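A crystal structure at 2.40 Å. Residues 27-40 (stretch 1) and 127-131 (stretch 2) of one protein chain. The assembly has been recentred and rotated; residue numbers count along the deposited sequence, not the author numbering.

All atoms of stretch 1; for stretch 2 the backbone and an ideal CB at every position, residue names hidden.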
# COMPACT_ATOMS: atom_id res chain seq x y z
N GLY A 27 9.74 0.59 -12.91
CA GLY A 27 8.67 0.48 -13.88
C GLY A 27 8.15 -0.94 -14.01
O GLY A 27 7.07 -1.17 -14.55
N PHE A 28 8.92 -1.90 -13.50
CA PHE A 28 8.53 -3.30 -13.56
C PHE A 28 8.02 -3.81 -12.21
O PHE A 28 7.49 -4.91 -12.11
CB PHE A 28 9.71 -4.15 -14.03
CG PHE A 28 10.21 -3.79 -15.40
CD1 PHE A 28 9.36 -3.27 -16.36
CD2 PHE A 28 11.55 -3.97 -15.73
CE1 PHE A 28 9.83 -2.94 -17.63
CE2 PHE A 28 12.02 -3.64 -16.99
CZ PHE A 28 11.16 -3.13 -17.94
N VAL A 29 8.18 -2.99 -11.17
CA VAL A 29 7.76 -3.39 -9.83
C VAL A 29 6.45 -2.71 -9.45
O VAL A 29 5.50 -3.37 -9.02
CB VAL A 29 8.84 -3.04 -8.79
CG1 VAL A 29 8.34 -3.32 -7.39
CG2 VAL A 29 10.11 -3.82 -9.07
N MSE A 30 6.40 -1.40 -9.63
CA MSE A 30 5.25 -0.60 -9.20
C MSE A 30 3.91 -1.05 -9.77
O MSE A 30 2.89 -0.98 -9.08
CB MSE A 30 5.49 0.88 -9.55
CG MSE A 30 6.55 1.55 -8.68
SE MSE A 30 6.80 3.44 -9.12
CE MSE A 30 7.12 3.28 -11.04
N PRO A 31 3.89 -1.50 -11.03
CA PRO A 31 2.59 -1.89 -11.61
C PRO A 31 1.99 -3.15 -10.98
O PRO A 31 0.81 -3.43 -11.20
CB PRO A 31 2.92 -2.14 -13.09
CG PRO A 31 4.22 -1.43 -13.33
CD PRO A 31 4.96 -1.54 -12.04
N LEU A 32 2.78 -3.89 -10.20
CA LEU A 32 2.27 -5.08 -9.52
C LEU A 32 1.73 -4.75 -8.14
O LEU A 32 1.14 -5.60 -7.47
CB LEU A 32 3.38 -6.14 -9.38
CG LEU A 32 3.84 -6.80 -10.68
CD1 LEU A 32 5.06 -7.67 -10.40
CD2 LEU A 32 2.73 -7.63 -11.31
N VAL A 33 1.92 -3.51 -7.71
CA VAL A 33 1.54 -3.10 -6.36
C VAL A 33 0.03 -3.18 -6.10
O VAL A 33 -0.39 -3.68 -5.06
CB VAL A 33 2.06 -1.67 -6.05
CG1 VAL A 33 1.38 -1.10 -4.82
CG2 VAL A 33 3.58 -1.69 -5.86
N PRO A 34 -0.79 -2.68 -7.04
CA PRO A 34 -2.23 -2.71 -6.76
C PRO A 34 -2.84 -4.12 -6.68
O PRO A 34 -3.72 -4.35 -5.86
CB PRO A 34 -2.83 -1.91 -7.93
CG PRO A 34 -1.71 -1.02 -8.38
CD PRO A 34 -0.48 -1.87 -8.23
N LEU A 35 -2.37 -5.04 -7.52
CA LEU A 35 -2.85 -6.42 -7.44
C LEU A 35 -2.37 -7.07 -6.15
O LEU A 35 -3.09 -7.85 -5.53
CB LEU A 35 -2.37 -7.22 -8.65
CG LEU A 35 -2.88 -8.67 -8.73
CD1 LEU A 35 -4.39 -8.74 -8.59
CD2 LEU A 35 -2.44 -9.32 -10.03
N SER A 36 -1.14 -6.73 -5.74
CA SER A 36 -0.55 -7.27 -4.52
C SER A 36 -1.34 -6.83 -3.29
O SER A 36 -1.55 -7.62 -2.37
CB SER A 36 0.90 -6.80 -4.37
OG SER A 36 1.75 -7.50 -5.26
N TRP A 37 -1.76 -5.57 -3.28
CA TRP A 37 -2.56 -5.06 -2.18
C TRP A 37 -4.00 -5.57 -2.24
O TRP A 37 -4.68 -5.66 -1.21
CB TRP A 37 -2.54 -3.53 -2.16
CG TRP A 37 -1.63 -2.97 -1.11
CD1 TRP A 37 -0.47 -2.28 -1.31
CD2 TRP A 37 -1.80 -3.08 0.31
NE1 TRP A 37 0.10 -1.95 -0.10
CE2 TRP A 37 -0.70 -2.42 0.91
CE3 TRP A 37 -2.77 -3.66 1.14
CZ2 TRP A 37 -0.55 -2.33 2.29
CZ3 TRP A 37 -2.62 -3.56 2.51
CH2 TRP A 37 -1.51 -2.90 3.08
N ALA A 38 -4.47 -5.89 -3.44
CA ALA A 38 -5.80 -6.45 -3.62
C ALA A 38 -5.86 -7.83 -2.98
O ALA A 38 -6.85 -8.20 -2.35
CB ALA A 38 -6.16 -6.54 -5.10
N LEU A 39 -4.78 -8.58 -3.14
CA LEU A 39 -4.65 -9.89 -2.51
C LEU A 39 -4.62 -9.75 -1.00
O LEU A 39 -5.34 -10.44 -0.28
CB LEU A 39 -3.38 -10.59 -2.99
CG LEU A 39 -3.35 -10.98 -4.47
CD1 LEU A 39 -1.97 -11.48 -4.89
CD2 LEU A 39 -4.41 -12.03 -4.77
N ARG A 40 -3.79 -8.83 -0.51
CA ARG A 40 -3.64 -8.62 0.91
C ARG A 40 -4.96 -8.14 1.52
O ARG A 40 -5.32 -8.51 2.64
CB ARG A 40 -2.54 -7.60 1.17
CG ARG A 40 -1.91 -7.69 2.54
CD ARG A 40 -0.61 -6.90 2.58
NE ARG A 40 -0.05 -6.83 3.93
CZ ARG A 40 0.89 -5.96 4.30
NH1 ARG A 40 1.37 -5.07 3.44
NH2 ARG A 40 1.34 -5.97 5.55
N UNK A 127 2.46 -18.03 -7.26
CA UNK A 127 3.43 -17.03 -7.70
C UNK A 127 2.73 -16.02 -8.59
O UNK A 127 2.09 -16.40 -9.57
CB UNK A 127 4.60 -17.68 -8.44
N UNK A 128 2.82 -14.75 -8.22
CA UNK A 128 2.35 -13.66 -9.07
C UNK A 128 3.55 -12.94 -9.66
O UNK A 128 4.52 -12.63 -8.96
CB UNK A 128 1.47 -12.69 -8.29
N UNK A 129 3.51 -12.67 -10.96
CA UNK A 129 4.66 -12.10 -11.64
C UNK A 129 4.28 -11.29 -12.87
O UNK A 129 3.13 -11.29 -13.32
CB UNK A 129 5.63 -13.21 -12.04
N UNK A 130 5.27 -10.58 -13.41
CA UNK A 130 5.11 -9.78 -14.61
C UNK A 130 5.59 -10.60 -15.82
O UNK A 130 6.52 -11.39 -15.70
CB UNK A 130 5.88 -8.46 -14.49
N UNK A 131 4.94 -10.41 -16.96
CA UNK A 131 5.15 -11.30 -18.12
C UNK A 131 6.61 -11.52 -18.53
O UNK A 131 6.94 -12.57 -19.07
CB UNK A 131 4.39 -10.73 -19.32

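Positions 127 to 130 form the end of a β-strand that runs nearly antiparallel to the helix 33-40 (164° between their directions), with a closest axial approach of 10.2 Å. That spacing leaves a layer for side chains from both elements, and alternation along the strand decides which positions fill it.

At position 127 the ideal CB has no atom of stretch 1 within 5.5 Å. The extended backbone (phi/psi -114/124) is favourable to β-branched residues but does not single one out. The deposited residue is Val127, in the t rotamer, and it makes no contact with stretch 1.

At position 128 the CA-to-CB bond points toward the helix, and the ideal CB lies 5.0 Å from Leu39 CD1 and 5.4 Å from Leu35 CD2. Leu32 and Ser36 complete the surroundings. Ser36 OG donates a hydrogen bond to Leu32 O at 3.0 Å, within stretch 1, so its donor is already engaged, and the three leucines make the rest of the surface apolar. The distances leave room beyond CB for a side chain of moderate length; leucine, isoleucine or methionine would all be reasonable. The residue is Leu128, with chi1 t and chi2 p. Its CD1 packs 3.6 Å from Leu35 CD2 and 4.5 Å from Leu32 CD2, and its CD2 lies 4.0 Å from Leu39 CD1 and 4.1 Å from Ser36 OG; both branches reach Leu35. It has the largest covered area in the strand.

At position 129 CA-to-CB points away, and no atom of stretch 1 comes within 5.5 Å of the ideal CB. Polar and apolar side chains are equally compatible with this view. Thr129 occupies the site; its backbone contributes instead, with O 4.2 Å from Leu32 CD2.

Position 130 turns toward stretch 1 again. Its ideal CB is 4.2 Å from Leu32 CD1 and 4.6 Å from Phe28 O, a mixed setting with no cationic partner. An aliphatic chain or a longer polar one could begin against the leucine and continue past Phe28. The deposited Glu130 does the latter: its OE1 approaches Phe28 CB at 4.3 Å, oblique to the ring. No hydrogen bond crosses here; both carboxylate oxygens bond to residues just outside the stretches.

Position 131 leaves the strand (phi/psi -51/-29), beyond reach of stretch 1, so many residues would fit. It is Thr131, whose OG1 is hydrogen-bonded elsewhere in the structure.

Stretch 2 127-131: VLTET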
# COMPACT_ATOMS: atom_id res chain seq x y z
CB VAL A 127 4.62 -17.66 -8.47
CG1 VAL A 127 5.54 -16.58 -9.01
CG2 VAL A 127 5.40 -18.62 -7.58
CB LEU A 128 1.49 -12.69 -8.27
CG LEU A 128 1.26 -11.29 -8.87
CD1 LEU A 128 0.52 -11.37 -10.19
CD2 LEU A 128 0.51 -10.41 -7.88
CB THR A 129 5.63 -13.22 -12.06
OG1 THR A 129 6.89 -12.66 -12.45
CG2 THR A 129 5.05 -14.03 -13.21
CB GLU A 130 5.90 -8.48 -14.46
CG GLU A 130 5.97 -7.62 -15.68
CD GLU A 130 7.27 -7.80 -16.43
OE1 GLU A 130 8.34 -7.85 -15.78
OE2 GLU A 130 7.23 -7.90 -17.68
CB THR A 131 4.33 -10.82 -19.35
OG1 THR A 131 4.73 -11.58 -20.50
CG2 THR A 131 4.55 -9.35 -19.63
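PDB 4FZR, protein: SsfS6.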